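Local coordinates for DUF655 domain-containing protein (Archaeoglobus fulgidus, PDB 2I5H) that is of unknown function but carries a region related to helix-hairpin-helix domains and may bind nucleic acid, at residues R51-L56 with E107-Q112. Sequence-based numbering, arbitrary orientation.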
loop_
_atom_site.group_PDB
_atom_site.type_symbol
_atom_site.label_atom_id
_atom_site.label_comp_id
_atom_site.label_asym_id
_atom_site.label_seq_id
_atom_site.Cartn_x
_atom_site.Cartn_y
_atom_site.Cartn_z
ATOM N N ARG A 51 1.910 6.314 -3.782
ATOM C CA ARG A 51 1.520 6.186 -5.181
ATOM C C ARG A 51 1.599 4.755 -5.712
ATOM O O ARG A 51 0.615 4.218 -6.237
ATOM C CB ARG A 51 2.391 7.101 -6.048
ATOM C CG ARG A 51 2.058 7.060 -7.532
ATOM C CD ARG A 51 2.994 7.962 -8.325
ATOM N NE ARG A 51 2.863 9.362 -7.931
ATOM C CZ ARG A 51 1.785 10.106 -8.160
ATOM N NH1 ARG A 51 0.734 9.588 -8.783
ATOM N NH2 ARG A 51 1.755 11.370 -7.760
ATOM N N ASN A 52 2.768 4.140 -5.567
ATOM C CA ASN A 52 2.988 2.782 -6.061
ATOM C C ASN A 52 3.273 1.765 -4.961
ATOM O O ASN A 52 3.620 0.618 -5.246
ATOM C CB ASN A 52 4.142 2.799 -7.063
ATOM C CG ASN A 52 3.903 3.777 -8.204
ATOM O OD1 ASN A 52 4.838 4.376 -8.729
ATOM N ND2 ASN A 52 2.644 3.936 -8.594
ATOM N N PHE A 53 3.133 2.194 -3.709
ATOM C CA PHE A 53 3.354 1.328 -2.555
ATOM C C PHE A 53 4.757 0.743 -2.476
ATOM O O PHE A 53 4.955 -0.409 -2.079
ATOM C CB PHE A 53 2.294 0.230 -2.548
ATOM C CG PHE A 53 0.899 0.772 -2.545
ATOM C CD1 PHE A 53 0.318 1.232 -1.365
ATOM C CD2 PHE A 53 0.196 0.912 -3.739
ATOM C CE1 PHE A 53 -0.943 1.830 -1.376
ATOM C CE2 PHE A 53 -1.065 1.509 -3.761
ATOM C CZ PHE A 53 -1.634 1.969 -2.576
ATOM N N THR A 54 5.731 1.569 -2.838
ATOM C CA THR A 54 7.133 1.181 -2.797
ATOM C C THR A 54 7.563 1.119 -1.333
ATOM O O THR A 54 7.243 2.020 -0.560
ATOM C CB THR A 54 8.003 2.226 -3.516
ATOM O OG1 THR A 54 7.491 2.430 -4.840
ATOM C CG2 THR A 54 9.453 1.757 -3.595
ATOM N N LEU A 55 8.264 0.057 -0.949
ATOM C CA LEU A 55 8.740 -0.071 0.427
ATOM C C LEU A 55 10.142 0.513 0.500
ATOM O O LEU A 55 11.032 0.124 -0.268
ATOM C CB LEU A 55 8.786 -1.537 0.864
ATOM C CG LEU A 55 7.471 -2.318 0.817
ATOM C CD1 LEU A 55 7.728 -3.736 1.336
ATOM C CD2 LEU A 55 6.413 -1.636 1.668
ATOM N N LEU A 56 10.342 1.436 1.436
ATOM C CA LEU A 56 11.632 2.093 1.585
ATOM C C LEU A 56 12.094 2.191 3.026
ATOM O O LEU A 56 11.288 2.259 3.956
ATOM C CB LEU A 56 11.554 3.528 1.021
ATOM C CG LEU A 56 11.167 3.733 -0.449
ATOM C CD1 LEU A 56 10.848 5.205 -0.722
ATOM C CD2 LEU A 56 12.302 3.269 -1.331
ATOM N N GLU A 107 -4.517 0.492 3.605
ATOM C CA GLU A 107 -5.951 0.764 3.630
ATOM C C GLU A 107 -6.184 2.260 3.813
ATOM O O GLU A 107 -7.058 2.846 3.179
ATOM C CB GLU A 107 -6.610 -0.013 4.767
ATOM C CG GLU A 107 -8.123 0.098 4.814
ATOM C CD GLU A 107 -8.717 -0.692 5.962
ATOM O OE1 GLU A 107 -8.403 -0.368 7.125
ATOM O OE2 GLU A 107 -9.488 -1.641 5.703
ATOM N N HIS A 108 -5.386 2.873 4.683
ATOM C CA HIS A 108 -5.479 4.301 4.953
ATOM C C HIS A 108 -5.207 5.077 3.670
ATOM O O HIS A 108 -5.934 6.008 3.324
ATOM C CB HIS A 108 -4.450 4.694 6.018
ATOM C CG HIS A 108 -4.489 6.142 6.395
ATOM N ND1 HIS A 108 -5.498 6.687 7.161
ATOM C CD2 HIS A 108 -3.639 7.159 6.115
ATOM C CE1 HIS A 108 -5.267 7.976 7.337
ATOM N NE2 HIS A 108 -4.144 8.287 6.714
ATOM N N ILE A 109 -4.148 4.684 2.972
ATOM C CA ILE A 109 -3.755 5.332 1.727
ATOM C C ILE A 109 -4.844 5.286 0.654
ATOM O O ILE A 109 -5.172 6.308 0.053
ATOM C CB ILE A 109 -2.469 4.688 1.163
ATOM C CG1 ILE A 109 -1.304 4.935 2.129
ATOM C CG2 ILE A 109 -2.145 5.264 -0.211
ATOM C CD1 ILE A 109 -0.032 4.198 1.759
ATOM N N ILE A 110 -5.411 4.111 0.410
ATOM C CA ILE A 110 -6.439 4.007 -0.619
ATOM C C ILE A 110 -7.699 4.796 -0.264
ATOM O O ILE A 110 -8.389 5.296 -1.152
ATOM C CB ILE A 110 -6.810 2.538 -0.905
ATOM C CG1 ILE A 110 -7.355 1.873 0.357
ATOM C CG2 ILE A 110 -5.583 1.794 -1.423
ATOM C CD1 ILE A 110 -7.832 0.452 0.135
ATOM N N LYS A 111 -7.989 4.914 1.027
ATOM C CA LYS A 111 -9.162 5.664 1.472
ATOM C C LYS A 111 -8.983 7.168 1.260
ATOM O O LYS A 111 -9.961 7.916 1.219
ATOM C CB LYS A 111 -9.446 5.393 2.952
ATOM C CG LYS A 111 -9.998 4.006 3.245
ATOM C CD LYS A 111 -10.308 3.845 4.726
ATOM C CE LYS A 111 -10.964 2.508 5.022
ATOM N NZ LYS A 111 -11.291 2.366 6.470
ATOM N N GLN A 112 -7.735 7.608 1.126
ATOM C CA GLN A 112 -7.448 9.025 0.921
ATOM C C GLN A 112 -7.488 9.362 -0.563
ATOM O O GLN A 112 -7.341 10.520 -0.956
ATOM C CB GLN A 112 -6.069 9.380 1.488
ATOM C CG GLN A 112 -5.812 8.826 2.880
ATOM C CD GLN A 112 -6.875 9.225 3.884
ATOM O OE1 GLN A 112 -6.989 8.623 4.951
ATOM N NE2 GLN A 112 -7.655 10.249 3.553
#
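Gln112 N donates to Ile109 O at 3.1 Å, an i+3 to i backbone bond, while the side chain of Ile109 reaches across to Phe53. No hydrogen bond joins the two segments; they meet through apolar side chains alone. The outer corner of the Phe53 ring carries the contact. Its CE1 lies against both branches of Ile109, 3.8 Å from CG2 and 4.0 Å from CD1, and its CZ reaches CG2 of Ile110 at 4.1 Å. Both CG2 methyls approach the ring obliquely. The Phe53 and Ile109 side chains run alongside one another with opposed directions, while that of Ile110 lies nearly perpendicular to Phe53.

Phe53 sits in the loop of the beta hairpin formed by strands 44-49 and 55-60, part of a five-stranded antiparallel sheet. Its backbone is in the left-handed helical region (phi 59°, psi 39°), and CG stands anti to the carbonyl carbon (chi1 -57°), which carries the ring from the loop to the helix. Both Phe53 and Ile109 also touch Val48 of the hairpin, and Phe53 and Ile110 share Tyr117 of helix 114-121. Ile181 of helix 173-186 adds to the surroundings of the ring. Beside Phe53, the carboxylate of Glu18 accepts the backbone N-H groups of Arg51 and Asn52, tying down the loop that presents the ring. With an alanine at Phe53, the ring atoms that meet Ile109 and Ile110 would be gone, which is likely to open a gap beside both CG2 methyls and to cost the loop its apolar contact with the helix.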